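PDB 6WTE: B12-binding domain-containing protein from Kitasatospora setae, which probably transfers methyl groups as a radical SAM-family methyltransferase that carries a cobalamin and a [4Fe-4S] cluster, working by non-radical catalysis. Local coordinates for residues I89-E92 / I93-T97; R391-V394 / D395-A399; L447-L450 / R451-A454. All blocks are in the same frame, centred on the assembly; numbering follows the deposited sequence.

Interaction 1. Residues I89-E92 / I93-T97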
loop_
_atom_site.group_PDB
_atom_site.type_symbol
_atom_site.label_atom_id
_atom_site.label_comp_id
_atom_site.label_asym_id
_atom_site.label_seq_id
_atom_site.Cartn_x
_atom_site.Cartn_y
_atom_site.Cartn_z
ATOM N N ILE A 89 4.609 -4.307 19.799
ATOM C CA ILE A 89 5.343 -3.051 19.938
ATOM C C ILE A 89 4.511 -2.028 20.704
ATOM O O ILE A 89 5.015 -1.350 21.607
ATOM C CB ILE A 89 5.769 -2.526 18.556
ATOM C CG1 ILE A 89 6.921 -3.381 18.002
ATOM C CG2 ILE A 89 6.141 -1.041 18.636
ATOM C CD1 ILE A 89 7.138 -3.265 16.489
ATOM N N ILE A 90 3.224 -1.916 20.372
ATOM C CA ILE A 90 2.359 -0.953 21.054
ATOM C C ILE A 90 2.202 -1.315 22.528
ATOM O O ILE A 90 2.169 -0.436 23.397
ATOM C CB ILE A 90 1.001 -0.863 20.337
ATOM C CG1 ILE A 90 1.187 -0.192 18.969
ATOM C CG2 ILE A 90 -0.011 -0.123 21.212
ATOM C CD1 ILE A 90 -0.036 -0.261 18.066
ATOM N N THR A 91 2.109 -2.610 22.836
ATOM C CA THR A 91 1.972 -3.017 24.231
ATOM C C THR A 91 3.194 -2.612 25.045
ATOM O O THR A 91 3.065 -2.155 26.188
ATOM C CB THR A 91 1.728 -4.526 24.320
ATOM O OG1 THR A 91 0.464 -4.834 23.728
ATOM C CG2 THR A 91 1.726 -4.990 25.767
ATOM N N GLU A 92 4.391 -2.753 24.466
ATOM C CA GLU A 92 5.594 -2.304 25.162
ATOM C C GLU A 92 5.598 -0.790 25.344
ATOM O O GLU A 92 5.986 -0.288 26.407
ATOM C CB GLU A 92 6.841 -2.769 24.407
ATOM C CG GLU A 92 8.149 -2.473 25.130
ATOM C CD GLU A 92 8.304 -3.250 26.430
ATOM O OE1 GLU A 92 7.688 -4.326 26.576
ATOM O OE2 GLU A 92 9.049 -2.777 27.313
ATOM N N ILE A 93 5.172 -0.044 24.321
ATOM C CA ILE A 93 5.084 1.410 24.441
ATOM C C ILE A 93 4.226 1.793 25.642
ATOM O O ILE A 93 4.609 2.642 26.456
ATOM C CB ILE A 93 4.537 2.029 23.143
ATOM C CG1 ILE A 93 5.606 2.023 22.046
ATOM C CG2 ILE A 93 4.054 3.447 23.398
ATOM C CD1 ILE A 93 5.058 2.364 20.654
ATOM N N ARG A 94 3.057 1.162 25.773
ATOM C CA ARG A 94 2.125 1.520 26.836
ATOM C C ARG A 94 2.625 1.106 28.213
ATOM O O ARG A 94 2.124 1.622 29.216
ATOM C CB ARG A 94 0.752 0.910 26.555
ATOM C CG ARG A 94 0.137 1.455 25.272
ATOM C CD ARG A 94 -1.242 0.891 24.994
ATOM N NE ARG A 94 -2.244 1.362 25.948
ATOM C CZ ARG A 94 -2.819 2.561 25.886
ATOM N NH1 ARG A 94 -2.476 3.417 24.930
ATOM N NH2 ARG A 94 -3.730 2.910 26.783
ATOM N N ARG A 95 3.588 0.184 28.287
ATOM C CA ARG A 95 4.241 -0.101 29.560
ATOM C C ARG A 95 5.201 1.004 29.973
ATOM O O ARG A 95 5.521 1.115 31.163
ATOM C CB ARG A 95 4.994 -1.437 29.498
ATOM C CG ARG A 95 4.087 -2.661 29.411
ATOM C CD ARG A 95 4.851 -3.953 29.690
ATOM N NE ARG A 95 4.125 -5.131 29.215
ATOM C CZ ARG A 95 4.688 -6.303 28.931
ATOM N NH1 ARG A 95 5.998 -6.463 29.065
ATOM N NH2 ARG A 95 3.943 -7.315 28.505
ATOM N N LEU A 96 5.636 1.836 29.028
ATOM C CA LEU A 96 6.683 2.822 29.247
ATOM C C LEU A 96 6.169 4.251 29.364
ATOM O O LEU A 96 6.908 5.119 29.849
ATOM C CB LEU A 96 7.707 2.753 28.105
ATOM C CG LEU A 96 8.393 1.398 27.904
ATOM C CD1 LEU A 96 9.201 1.385 26.604
ATOM C CD2 LEU A 96 9.288 1.070 29.088
ATOM N N THR A 97 4.937 4.521 28.937
ATOM C CA THR A 97 4.398 5.872 28.986
ATOM C C THR A 97 2.891 5.798 29.165
ATOM O O THR A 97 2.244 4.842 28.724
ATOM C CB THR A 97 4.731 6.671 27.715
ATOM O OG1 THR A 97 4.156 7.984 27.808
ATOM C CG2 THR A 97 4.173 5.968 26.468
#
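Ile93 N and Arg94 N each donate to the carbonyl oxygen four residues back, Ile89 O and Ile90 O, at 3.0 Å in each case, which is the i to i+4 ladder of an alpha helix. The helix, residues 83-96, is the crossover of a beta-alpha-beta unit between strands 63-67 and 101-104 in the B12-binding domain. Toward its last turn the pattern changes. Arg95 N reaches Thr91 O at 3.2 Å over a bent N-H path of 137°, and a weak second bond runs to Glu92 O.

The side chains sort by the face of the helix they leave. On the inward side, Ile89 CG2 meets the far end of Ile93, its CD1, at 4.1 Å, the two branched chains crossing at a slant; Ile89 also packs on Trp48 of helix 48-58. Ile90 and Arg94 run alongside each other in the same direction, Ile90 CG2 lying 4.1 Å from Arg94 CD, so that the aliphatic part of the arginine rests against the isoleucine before its guanidinium forms a salt bridge with Glu122.

Glu92 is turned differently. Its CG is anti to the backbone N (chi1 -174°) and the chain then bends at chi2, bringing the buried carboxylate across Arg95 at about a right angle. Its main polar partner is His53, which hydrogen-bonds OE2. The link to Arg95 is looser: the carboxylate and guanidinium planes stand 71° apart and no N-H points at the oxygen, which probably leaves little beyond the attraction of the charges. Leu96 CG, meanwhile, settles 3.3 Å from Glu92 O. The long salt bridge itself spans 3.7 Å from Glu92 OE1 to Arg95 NH1.

Interaction 2. Residues R391-V394 / D395-A399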
loop_
_atom_site.group_PDB
_atom_site.type_symbol
_atom_site.label_atom_id
_atom_site.label_comp_id
_atom_site.label_asym_id
_atom_site.label_seq_id
_atom_site.Cartn_x
_atom_site.Cartn_y
_atom_site.Cartn_z
ATOM N N ARG A 391 -5.498 -19.142 -18.823
ATOM C CA ARG A 391 -4.634 -19.391 -19.979
ATOM C C ARG A 391 -4.767 -18.288 -21.017
ATOM O O ARG A 391 -3.762 -17.836 -21.587
ATOM C CB ARG A 391 -4.968 -20.739 -20.619
ATOM C CG ARG A 391 -4.661 -21.946 -19.772
ATOM C CD ARG A 391 -4.741 -23.219 -20.597
ATOM N NE ARG A 391 -4.866 -24.403 -19.751
ATOM C CZ ARG A 391 -6.010 -25.046 -19.537
ATOM N NH1 ARG A 391 -7.128 -24.625 -20.115
ATOM N NH2 ARG A 391 -6.032 -26.114 -18.751
ATOM N N ALA A 392 -5.999 -17.847 -21.281
ATOM C CA ALA A 392 -6.208 -16.785 -22.258
ATOM C C ALA A 392 -5.484 -15.513 -21.845
ATOM O O ALA A 392 -4.866 -14.841 -22.680
ATOM C CB ALA A 392 -7.699 -16.516 -22.431
ATOM N N CYS A 393 -5.544 -15.171 -20.556
ATOM C CA CYS A 393 -4.845 -13.985 -20.078
ATOM C C CYS A 393 -3.333 -14.170 -20.134
ATOM O O CYS A 393 -2.612 -13.269 -20.581
ATOM C CB CYS A 393 -5.291 -13.648 -18.654
ATOM S SG CYS A 393 -4.528 -12.151 -18.020
ATOM N N VAL A 394 -2.834 -15.330 -19.693
ATOM C CA VAL A 394 -1.397 -15.595 -19.759
ATOM C C VAL A 394 -0.897 -15.425 -21.185
ATOM O O VAL A 394 0.075 -14.704 -21.437
ATOM C CB VAL A 394 -1.077 -17.000 -19.216
ATOM C CG1 VAL A 394 0.332 -17.427 -19.626
ATOM C CG2 VAL A 394 -1.213 -17.024 -17.697
ATOM N N ASP A 395 -1.579 -16.062 -22.143
ATOM C CA ASP A 395 -1.135 -16.014 -23.535
ATOM C C ASP A 395 -1.115 -14.590 -24.068
ATOM O O ASP A 395 -0.156 -14.180 -24.736
ATOM C CB ASP A 395 -2.036 -16.892 -24.405
ATOM C CG ASP A 395 -1.796 -18.372 -24.184
ATOM O OD1 ASP A 395 -0.781 -18.722 -23.551
ATOM O OD2 ASP A 395 -2.622 -19.182 -24.644
ATOM N N ALA A 396 -2.167 -13.820 -23.791
ATOM C CA ALA A 396 -2.236 -12.460 -24.313
ATOM C C ALA A 396 -1.228 -11.545 -23.625
ATOM O O ALA A 396 -0.552 -10.750 -24.288
ATOM C CB ALA A 396 -3.648 -11.912 -24.154
ATOM N N PHE A 397 -1.116 -11.638 -22.295
ATOM C CA PHE A 397 -0.168 -10.791 -21.573
ATOM C C PHE A 397 1.275 -11.111 -21.953
ATOM O O PHE A 397 2.085 -10.202 -22.162
ATOM C CB PHE A 397 -0.357 -10.936 -20.059
ATOM C CG PHE A 397 -1.459 -10.095 -19.496
ATOM C CD1 PHE A 397 -2.520 -9.677 -20.283
ATOM C CD2 PHE A 397 -1.429 -9.705 -18.160
ATOM C CE1 PHE A 397 -3.545 -8.899 -19.739
ATOM C CE2 PHE A 397 -2.450 -8.929 -17.617
ATOM C CZ PHE A 397 -3.502 -8.524 -18.413
ATOM N N MET A 398 1.622 -12.399 -22.035
ATOM C CA MET A 398 2.997 -12.769 -22.343
ATOM C C MET A 398 3.409 -12.295 -23.733
ATOM O O MET A 398 4.581 -11.969 -23.954
ATOM C CB MET A 398 3.174 -14.284 -22.212
ATOM C CG MET A 398 3.116 -14.780 -20.774
ATOM S SD MET A 398 4.454 -14.095 -19.771
ATOM C CE MET A 398 5.845 -14.862 -20.597
ATOM N N ALA A 399 2.461 -12.225 -24.670
ATOM C CA ALA A 399 2.772 -11.767 -26.020
ATOM C C ALA A 399 3.066 -10.274 -26.083
ATOM O O ALA A 399 3.567 -9.804 -27.111
ATOM C CB ALA A 399 1.621 -12.118 -26.971
#
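Cys393 SG sits squarely over one face of the Phe397 ring, 3.6 Å from the ring centroid and only 4° off the normal, a clear sulfur-aromatic contact one helical turn apart. Its place follows from the first torsion: with SG trans to the backbone N (chi1 -177°), the sulfur is carried forward along the helix to the ring. The backbone ties the same two residues, Phe397 N donating to Cys393 O at 2.8 Å. On the same buried side, Val394 and Met398 lie side by side, Val394 CG1 4.0 Å from Met398 CG.

These residues form the inner face of helix 387-398, the crossover between strands 373-380 and 404-412 in the TIM-barrel-like radical SAM core. Phe397 rests on Val376 and Ala378 of the first strand, whereas Met398 touches Thr405 and Phe407 of the second. With an alanine in place of Phe397 the ring is gone, and Cys393 SG is likely to be left without its aromatic partner, with a gap opened toward Val376 and Ala378.

The outward side is looser. Asp395 and Arg391 are exposed, and they are joined through the main chain, Asp395 N to Arg391 O at 2.9 Å, while the arginine's long chain leads away from the following turn. Ala396, also on the outer half, has its CB 3.5 Å from Ala392 O.

Interaction 3. Residues L447-L450 / R451-A454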
loop_
_atom_site.group_PDB
_atom_site.type_symbol
_atom_site.label_atom_id
_atom_site.label_comp_id
_atom_site.label_asym_id
_atom_site.label_seq_id
_atom_site.Cartn_x
_atom_site.Cartn_y
_atom_site.Cartn_z
ATOM N N LEU A 447 -19.713 -14.586 7.386
ATOM C CA LEU A 447 -19.528 -13.154 7.554
ATOM C C LEU A 447 -20.866 -12.463 7.790
ATOM O O LEU A 447 -21.933 -12.992 7.468
ATOM C CB LEU A 447 -18.852 -12.543 6.328
ATOM C CG LEU A 447 -17.493 -13.116 5.941
ATOM C CD1 LEU A 447 -16.983 -12.433 4.675
ATOM C CD2 LEU A 447 -16.517 -12.946 7.095
ATOM N N LYS A 448 -20.788 -11.253 8.343
ATOM C CA LYS A 448 -21.947 -10.425 8.611
ATOM C C LYS A 448 -21.820 -9.112 7.850
ATOM O O LYS A 448 -20.772 -8.455 7.930
ATOM C CB LYS A 448 -22.084 -10.139 10.128
ATOM C CG LYS A 448 -22.261 -11.400 10.971
ATOM C CD LYS A 448 -22.111 -11.141 12.470
ATOM C CE LYS A 448 -23.223 -10.268 13.013
ATOM N NZ LYS A 448 -23.233 -10.268 14.517
ATOM N N PRO A 449 -22.840 -8.704 7.097
ATOM C CA PRO A 449 -22.840 -7.356 6.521
ATOM C C PRO A 449 -22.818 -6.309 7.621
ATOM O O PRO A 449 -23.261 -6.548 8.747
ATOM C CB PRO A 449 -24.154 -7.302 5.731
ATOM C CG PRO A 449 -24.526 -8.726 5.507
ATOM C CD PRO A 449 -24.030 -9.473 6.701
ATOM N N LEU A 450 -22.320 -5.121 7.259
ATOM C CA LEU A 450 -22.136 -4.043 8.230
ATOM C C LEU A 450 -23.410 -3.743 9.013
ATOM O O LEU A 450 -23.358 -3.524 10.230
ATOM C CB LEU A 450 -21.646 -2.783 7.516
ATOM C CG LEU A 450 -21.657 -1.499 8.348
ATOM C CD1 LEU A 450 -20.678 -1.576 9.515
ATOM C CD2 LEU A 450 -21.352 -0.296 7.479
ATOM N N ARG A 451 -24.564 -3.729 8.340
ATOM C CA ARG A 451 -25.804 -3.381 9.029
ATOM C C ARG A 451 -26.203 -4.417 10.071
ATOM O O ARG A 451 -27.053 -4.130 10.919
ATOM C CB ARG A 451 -26.940 -3.203 8.023
ATOM C CG ARG A 451 -27.334 -4.478 7.308
ATOM C CD ARG A 451 -28.364 -4.207 6.226
ATOM N NE ARG A 451 -28.770 -5.436 5.560
ATOM C CZ ARG A 451 -28.042 -6.052 4.632
ATOM N NH1 ARG A 451 -26.872 -5.548 4.263
ATOM N NH2 ARG A 451 -28.484 -7.170 4.075
ATOM N N MET A 452 -25.627 -5.609 10.021
ATOM C CA MET A 452 -25.891 -6.632 11.021
ATOM C C MET A 452 -24.870 -6.637 12.145
ATOM O O MET A 452 -24.992 -7.454 13.064
ATOM C CB MET A 452 -25.920 -8.015 10.370
ATOM C CG MET A 452 -27.018 -8.204 9.353
ATOM S SD MET A 452 -27.033 -9.917 8.811
ATOM C CE MET A 452 -28.184 -9.822 7.442
ATOM N N CYS A 453 -23.866 -5.762 12.093
ATOM C CA CYS A 453 -22.843 -5.719 13.123
ATOM C C CYS A 453 -23.181 -4.652 14.154
ATOM O O CYS A 453 -23.779 -3.620 13.838
ATOM C CB CYS A 453 -21.471 -5.441 12.514
ATOM S SG CYS A 453 -20.935 -6.751 11.392
ATOM N N ALA A 454 -22.779 -4.914 15.396
ATOM C CA ALA A 454 -23.034 -3.979 16.481
ATOM C C ALA A 454 -22.118 -2.766 16.436
ATOM O O ALA A 454 -22.431 -1.747 17.064
ATOM C CB ALA A 454 -22.883 -4.685 17.830
#
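A short 3-10 turn, in the loop between strand 436-437 and helix 456-461, brings Pro449 and Met452 together. Met452 N donates to Pro449 O at 2.8 Å, and the next rung follows from Cys453 N to Leu450 O at 3.0 Å. Both donors stand above the carbonyl planes, the second 61° out, in keeping with the tight winding of i+3 to i bonds.

Two side chains fold back on the proline. Met452 extends alongside its ring, pointing the same way, and sets SD 3.7 Å from Pro449 CD. From another direction Arg451 approaches at an angle, NH1 lying 3.6 Å from Pro449 CB. Its CG takes the crowded position between backbone N and carbonyl carbon (chi1 66°), from which the extended chain runs back to the ring and to a salt bridge with Glu425 of helix 418-427. Lys448 CB rests 3.8 Å from Cys453 SG, and its chain passes Met452 O before NZ pairs with Glu458.

Met452 thus gives the proline an apolar neighbour and the Arg451 guanidinium lies against its CB, while the charged ends of Arg451 and Lys448 tie the turn to helices 418-427 and 456-461 respectively.

How the interactions relate
Interaction 1 belongs to the B12-binding domain, and interactions 2 and 3 to the radical SAM core. All three are short-range pairings within a few residues, set in separate parts of the protein. The centres of interactions 1 and 2 are about 50 Å apart, on opposite sides of the chain's centre; interaction 3 has its centre about 32 Å from that of the first and 39 Å from that of the second. Interaction 1 comes nearest to a cofactor, with the Ile90 side chain about 10 Å from cobalamin. Interactions 2 and 3 both lie away from the cofactor sites, although in interaction 2 the Phe397 side chain is still about 13 Å from the iron-sulfur cluster.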